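Local coordinates for protein probable zinc protease PqqL (Escherichia coli, PDB 6OFT) that probably acts as a periplasmic zinc-dependent endopeptidase of the M16 family; this chain is the first half of the protein, at residues Q37-S42 against P196-F201; R262-Q267 against P315-L320. All coordinates share one frame; numbering follows the deposited sequence.

Contact 1 (Q37-S42 against P196-F201); sequences QIHTGS and PNNMTF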
loop_
_atom_site.group_PDB
_atom_site.type_symbol
_atom_site.label_atom_id
_atom_site.label_comp_id
_atom_site.label_asym_id
_atom_site.label_seq_id
_atom_site.Cartn_x
_atom_site.Cartn_y
_atom_site.Cartn_z
ATOM N N GLN A 37 -14.003 -7.260 -3.346
ATOM C CA GLN A 37 -12.993 -7.201 -2.306
ATOM C C GLN A 37 -13.310 -8.120 -1.130
ATOM O O GLN A 37 -14.291 -7.917 -0.425
ATOM C CB GLN A 37 -12.789 -5.728 -1.866
ATOM C CG GLN A 37 -11.903 -5.516 -0.630
ATOM C CD GLN A 37 -11.968 -4.084 -0.196
ATOM O OE1 GLN A 37 -13.024 -3.575 0.186
ATOM N NE2 GLN A 37 -10.854 -3.390 -0.270
ATOM N N ILE A 38 -12.447 -9.122 -0.916
ATOM C CA ILE A 38 -12.551 -10.050 0.209
ATOM C C ILE A 38 -11.662 -9.436 1.265
ATOM O O ILE A 38 -10.482 -9.232 1.000
ATOM C CB ILE A 38 -12.093 -11.508 -0.147
ATOM C CG1 ILE A 38 -12.630 -11.998 -1.539
ATOM C CG2 ILE A 38 -12.414 -12.493 0.984
ATOM C CD1 ILE A 38 -14.141 -12.025 -1.798
ATOM N N HIS A 39 -12.197 -9.185 2.463
ATOM C CA HIS A 39 -11.430 -8.539 3.536
ATOM C C HIS A 39 -10.506 -9.499 4.290
ATOM O O HIS A 39 -10.292 -9.341 5.509
ATOM C CB HIS A 39 -12.368 -7.783 4.488
ATOM C CG HIS A 39 -13.073 -6.629 3.839
ATOM N ND1 HIS A 39 -12.679 -5.327 4.071
ATOM C CD2 HIS A 39 -14.134 -6.623 2.999
ATOM C CE1 HIS A 39 -13.507 -4.567 3.368
ATOM N NE2 HIS A 39 -14.401 -5.305 2.707
ATOM N N THR A 40 -9.952 -10.492 3.552
ATOM C CA THR A 40 -9.048 -11.511 4.081
ATOM C C THR A 40 -7.980 -11.798 3.037
ATOM O O THR A 40 -8.304 -12.020 1.861
ATOM C CB THR A 40 -9.807 -12.817 4.415
ATOM O OG1 THR A 40 -10.826 -12.568 5.375
ATOM C CG2 THR A 40 -8.873 -13.948 4.912
ATOM N N GLY A 41 -6.731 -11.792 3.500
ATOM C CA GLY A 41 -5.537 -12.133 2.743
ATOM C C GLY A 41 -4.747 -13.228 3.444
ATOM O O GLY A 41 -5.318 -14.063 4.144
ATOM N N SER A 42 -3.428 -13.230 3.275
ATOM C CA SER A 42 -2.537 -14.231 3.858
ATOM C C SER A 42 -2.414 -14.156 5.379
ATOM O O SER A 42 -2.070 -15.167 5.971
ATOM C CB SER A 42 -1.153 -14.142 3.225
ATOM O OG SER A 42 -0.621 -12.845 3.438
ATOM N N PRO A 196 -20.768 -13.362 2.602
ATOM C CA PRO A 196 -21.111 -11.960 2.290
ATOM C C PRO A 196 -20.685 -10.869 3.260
ATOM O O PRO A 196 -20.298 -9.817 2.782
ATOM C CB PRO A 196 -22.640 -11.991 2.143
ATOM C CG PRO A 196 -22.914 -13.341 1.657
ATOM C CD PRO A 196 -21.940 -14.237 2.384
ATOM N N ASN A 197 -20.722 -11.102 4.580
ATOM C CA ASN A 197 -20.369 -10.085 5.581
ATOM C C ASN A 197 -18.857 -9.735 5.614
ATOM O O ASN A 197 -18.461 -8.807 6.322
ATOM C CB ASN A 197 -20.888 -10.498 6.969
ATOM C CG ASN A 197 -20.113 -11.614 7.627
ATOM O OD1 ASN A 197 -19.558 -12.501 6.972
ATOM N ND2 ASN A 197 -20.067 -11.596 8.950
ATOM N N ASN A 198 -18.027 -10.472 4.844
ATOM C CA ASN A 198 -16.599 -10.229 4.728
ATOM C C ASN A 198 -16.309 -9.721 3.300
ATOM O O ASN A 198 -15.152 -9.706 2.871
ATOM C CB ASN A 198 -15.815 -11.532 5.047
ATOM C CG ASN A 198 -14.338 -11.333 5.277
ATOM O OD1 ASN A 198 -13.905 -10.356 5.894
ATOM N ND2 ASN A 198 -13.529 -12.248 4.771
ATOM N N MET A 199 -17.362 -9.266 2.581
ATOM C CA MET A 199 -17.226 -8.791 1.196
ATOM C C MET A 199 -17.763 -7.397 0.947
ATOM O O MET A 199 -18.795 -7.010 1.497
ATOM C CB MET A 199 -17.938 -9.732 0.215
ATOM C CG MET A 199 -17.301 -11.072 0.070
ATOM S SD MET A 199 -18.424 -12.106 -0.871
ATOM C CE MET A 199 -17.522 -13.618 -0.843
ATOM N N THR A 200 -17.057 -6.666 0.071
ATOM C CA THR A 200 -17.439 -5.349 -0.412
ATOM C C THR A 200 -17.326 -5.385 -1.928
ATOM O O THR A 200 -16.268 -5.743 -2.453
ATOM C CB THR A 200 -16.576 -4.237 0.200
ATOM O OG1 THR A 200 -16.703 -4.282 1.626
ATOM C CG2 THR A 200 -16.970 -2.860 -0.311
ATOM N N PHE A 201 -18.432 -5.072 -2.622
ATOM C CA PHE A 201 -18.454 -4.979 -4.078
ATOM C C PHE A 201 -18.308 -3.480 -4.424
ATOM O O PHE A 201 -19.099 -2.662 -3.948
ATOM C CB PHE A 201 -19.757 -5.586 -4.675
ATOM C CG PHE A 201 -19.627 -5.749 -6.172
ATOM C CD1 PHE A 201 -18.845 -6.760 -6.711
ATOM C CD2 PHE A 201 -20.250 -4.860 -7.042
ATOM C CE1 PHE A 201 -18.667 -6.870 -8.094
ATOM C CE2 PHE A 201 -20.088 -4.987 -8.422
ATOM C CZ PHE A 201 -19.291 -5.989 -8.936
#

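Contact 2 (R262-Q267 against P315-L320); sequences RLPMVQ and PDYQSL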
loop_
_atom_site.group_PDB
_atom_site.type_symbol
_atom_site.label_atom_id
_atom_site.label_comp_id
_atom_site.label_asym_id
_atom_site.label_seq_id
_atom_site.Cartn_x
_atom_site.Cartn_y
_atom_site.Cartn_z
ATOM N N ARG A 262 10.519 2.863 12.850
ATOM C CA ARG A 262 9.267 2.110 12.792
ATOM C C ARG A 262 8.369 2.685 13.875
ATOM O O ARG A 262 8.821 2.919 14.991
ATOM C CB ARG A 262 9.468 0.595 12.983
ATOM C CG ARG A 262 10.441 -0.074 11.994
ATOM C CD ARG A 262 10.317 -1.597 12.000
ATOM N NE ARG A 262 10.167 -2.137 13.357
ATOM C CZ ARG A 262 9.386 -3.160 13.682
ATOM N NH1 ARG A 262 8.696 -3.804 12.744
ATOM N NH2 ARG A 262 9.292 -3.556 14.943
ATOM N N LEU A 263 7.110 2.947 13.541
ATOM C CA LEU A 263 6.193 3.582 14.502
ATOM C C LEU A 263 4.728 3.243 14.209
ATOM O O LEU A 263 4.416 2.928 13.057
ATOM C CB LEU A 263 6.400 5.125 14.485
ATOM C CG LEU A 263 6.109 5.881 13.169
ATOM C CD1 LEU A 263 5.674 7.295 13.448
ATOM C CD2 LEU A 263 7.327 5.899 12.241
ATOM N N PRO A 264 3.805 3.392 15.192
ATOM C CA PRO A 264 2.383 3.127 14.902
ATOM C C PRO A 264 1.836 3.979 13.769
ATOM O O PRO A 264 2.298 5.107 13.539
ATOM C CB PRO A 264 1.681 3.468 16.227
ATOM C CG PRO A 264 2.728 3.256 17.268
ATOM C CD PRO A 264 3.995 3.745 16.620
ATOM N N MET A 265 0.884 3.419 13.028
ATOM C CA MET A 265 0.251 4.146 11.944
ATOM C C MET A 265 -1.184 4.445 12.352
ATOM O O MET A 265 -1.943 3.512 12.615
ATOM C CB MET A 265 0.286 3.347 10.640
ATOM C CG MET A 265 -0.348 4.090 9.485
ATOM S SD MET A 265 -0.003 3.277 7.943
ATOM C CE MET A 265 0.833 4.601 7.072
ATOM N N VAL A 266 -1.552 5.736 12.414
ATOM C CA VAL A 266 -2.921 6.114 12.782
ATOM C C VAL A 266 -3.809 6.108 11.544
ATOM O O VAL A 266 -3.381 6.468 10.442
ATOM C CB VAL A 266 -3.034 7.422 13.631
ATOM C CG1 VAL A 266 -3.062 8.691 12.758
ATOM C CG2 VAL A 266 -4.241 7.373 14.572
ATOM N N GLN A 267 -5.019 5.619 11.725
ATOM C CA GLN A 267 -6.037 5.578 10.682
ATOM C C GLN A 267 -6.691 6.965 10.690
ATOM O O GLN A 267 -7.057 7.448 11.762
ATOM C CB GLN A 267 -7.084 4.498 11.021
ATOM C CG GLN A 267 -6.502 3.094 11.166
ATOM C CD GLN A 267 -6.373 2.394 9.843
ATOM O OE1 GLN A 267 -5.470 2.675 9.042
ATOM N NE2 GLN A 267 -7.281 1.457 9.597
ATOM N N PRO A 315 -1.064 -3.677 9.356
ATOM C CA PRO A 315 -2.305 -2.861 9.435
ATOM C C PRO A 315 -2.253 -1.693 10.442
ATOM O O PRO A 315 -2.926 -0.693 10.236
ATOM C CB PRO A 315 -3.389 -3.888 9.823
ATOM C CG PRO A 315 -2.838 -5.217 9.378
ATOM C CD PRO A 315 -1.351 -5.108 9.613
ATOM N N ASP A 316 -1.449 -1.815 11.522
ATOM C CA ASP A 316 -1.348 -0.801 12.585
ATOM C C ASP A 316 -0.015 -0.044 12.618
ATOM O O ASP A 316 0.228 0.686 13.575
ATOM C CB ASP A 316 -1.534 -1.513 13.938
ATOM C CG ASP A 316 -0.470 -2.556 14.280
ATOM O OD1 ASP A 316 0.290 -2.959 13.369
ATOM O OD2 ASP A 316 -0.397 -2.965 15.458
ATOM N N TYR A 317 0.874 -0.279 11.633
ATOM C CA TYR A 317 2.242 0.210 11.689
ATOM C C TYR A 317 2.837 0.703 10.398
ATOM O O TYR A 317 2.505 0.226 9.312
ATOM C CB TYR A 317 3.148 -0.908 12.259
ATOM C CG TYR A 317 3.774 -0.594 13.603
ATOM C CD1 TYR A 317 3.001 -0.554 14.763
ATOM C CD2 TYR A 317 5.148 -0.413 13.729
ATOM C CE1 TYR A 317 3.580 -0.335 16.012
ATOM C CE2 TYR A 317 5.739 -0.186 14.969
ATOM C CZ TYR A 317 4.948 -0.137 16.109
ATOM O OH TYR A 317 5.522 0.089 17.339
ATOM N N GLN A 318 3.792 1.625 10.543
ATOM C CA GLN A 318 4.508 2.233 9.436
ATOM C C GLN A 318 6.008 2.388 9.699
ATOM O O GLN A 318 6.479 2.326 10.842
ATOM C CB GLN A 318 3.910 3.619 9.132
ATOM C CG GLN A 318 4.167 4.690 10.205
ATOM C CD GLN A 318 3.506 5.998 9.878
ATOM O OE1 GLN A 318 3.596 6.486 8.758
ATOM N NE2 GLN A 318 2.838 6.606 10.848
ATOM N N SER A 319 6.736 2.651 8.625
ATOM C CA SER A 319 8.132 3.015 8.701
ATOM C C SER A 319 8.344 4.334 8.014
ATOM O O SER A 319 7.832 4.567 6.914
ATOM C CB SER A 319 9.046 1.962 8.096
ATOM O OG SER A 319 10.395 2.341 8.333
ATOM N N LEU A 320 9.094 5.206 8.672
ATOM C CA LEU A 320 9.516 6.481 8.120
ATOM C C LEU A 320 11.016 6.356 7.892
ATOM O O LEU A 320 11.762 6.115 8.843
ATOM C CB LEU A 320 9.215 7.620 9.100
ATOM C CG LEU A 320 8.062 8.556 8.777
ATOM C CD1 LEU A 320 6.733 7.880 9.003
ATOM C CD2 LEU A 320 8.119 9.768 9.668
HETATM O O HOH W 1 8.128 0.625 17.097
#

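Contact 1 (Q37-S42 against P196-F201)
The imidazole of H39 turns an edge to the backbone of N198 and T200: N198 O and T200 N lie near the ring plane there, while CG of Q37 sits over one face, displaced toward the rim. From that edge NE2 reaches T200 OG1 at 2.7 Å, a hydrogen bond in which either atom could be the donor. The other flat group, the N198 amide, has T40 OG1 close to its plane, and ND2 donates to that oxygen over 2.8 Å. CG of N198 stands anti to the backbone N (chi1 -166°), and OD1 comes to 3.3 Å from CB of H39. The backbones are neighbouring antiparallel strands of the mixed six-stranded sheet in the first M16 domain: Q37 and T200 form a hydrogen-bonded pair, I38 and M199 a non-hydrogen-bonded one, and H39 N to N198 O (3.0 Å) continues the pairing past the strand end. N198 ND2 also bonds W193 O, whereas OD1 accepts from N231. An alanine at N198 would probably leave T40 OG1 without its amide donor and W193 O and the N231 amide each short of a partner. I38 and M199 lie side by side, CD1 against CG at 3.8 Å, with the I38 side chain about 8 Å from that of E57, the predicted proton acceptor. On the sheet face of Q37 and T200, the Q37 amide bonds S389, A386 and E95.

Contact 2 (R262-Q267 against P315-L320)
L263 and Q318 exchange two backbone hydrogen bonds as a hydrogen-bonded antiparallel pair, the short strand axes approaching to 4.7 Å with their directions 141° apart, and M265 N to D316 O (2.9 Å) adds a bond just beyond the strand ends. The Y317 ring packs with one face against the peptide link between L263 and P264: L263 C and P264 N both sit over its centre, and P264 CA makes a CH-pi contact 4.0 Å from the ring centroid. Proline and tyrosine side chains run side by side, CG of P264 meeting CE1 of Y317. At the ring's edge a water accepts from Y317 OH at 2.7 Å and donates to R262 O, which N427 also binds. Q318 carries CG between its backbone N and carbonyl carbon (chi1 69°), 3.7 Å from CG of L263. Its amide NE2 donates to P264 O over 3.1 Å, a nearly straight bond whose donor is tilted 27° from the carbonyl plane. M265 crosses the Q318 side chain at about a right angle, bringing CE to 3.7 Å from OE1. CD2 of L263 packs on CD1 of L320, and W280 of helix 271-296 touches both leucines. R262 makes a salt bridge through NE to D429 and bonds A162 O and L160 O through NH1. This is the pairing of neighbouring antiparallel strands, 256-264 and 317-326, inside the five-stranded sheet of the second M16-type domain.

Overall arrangement
From the N terminus, the chain lays down strand 31-38 and then makes a long excursion, about half helical, that carries the predicted zinc ligands H54, H58 and E134. Contact 1 closes this loop of 153 residues when strand 199-205 slots in between 19-24 and 31-38. Only afterwards does contact 2 open, and its loop of 47 residues, with helix 271-296 and strand 303-314, closes at 315-320. The two loops are therefore in series, neither nested nor crossed. Their centres lie 23 Å apart and their nearest atoms about 9 Å; contact 1 lies in the six-stranded sheet and contact 2 in the five-stranded one. The two domains also meet where P315, in contact 2, touches D94 and N166.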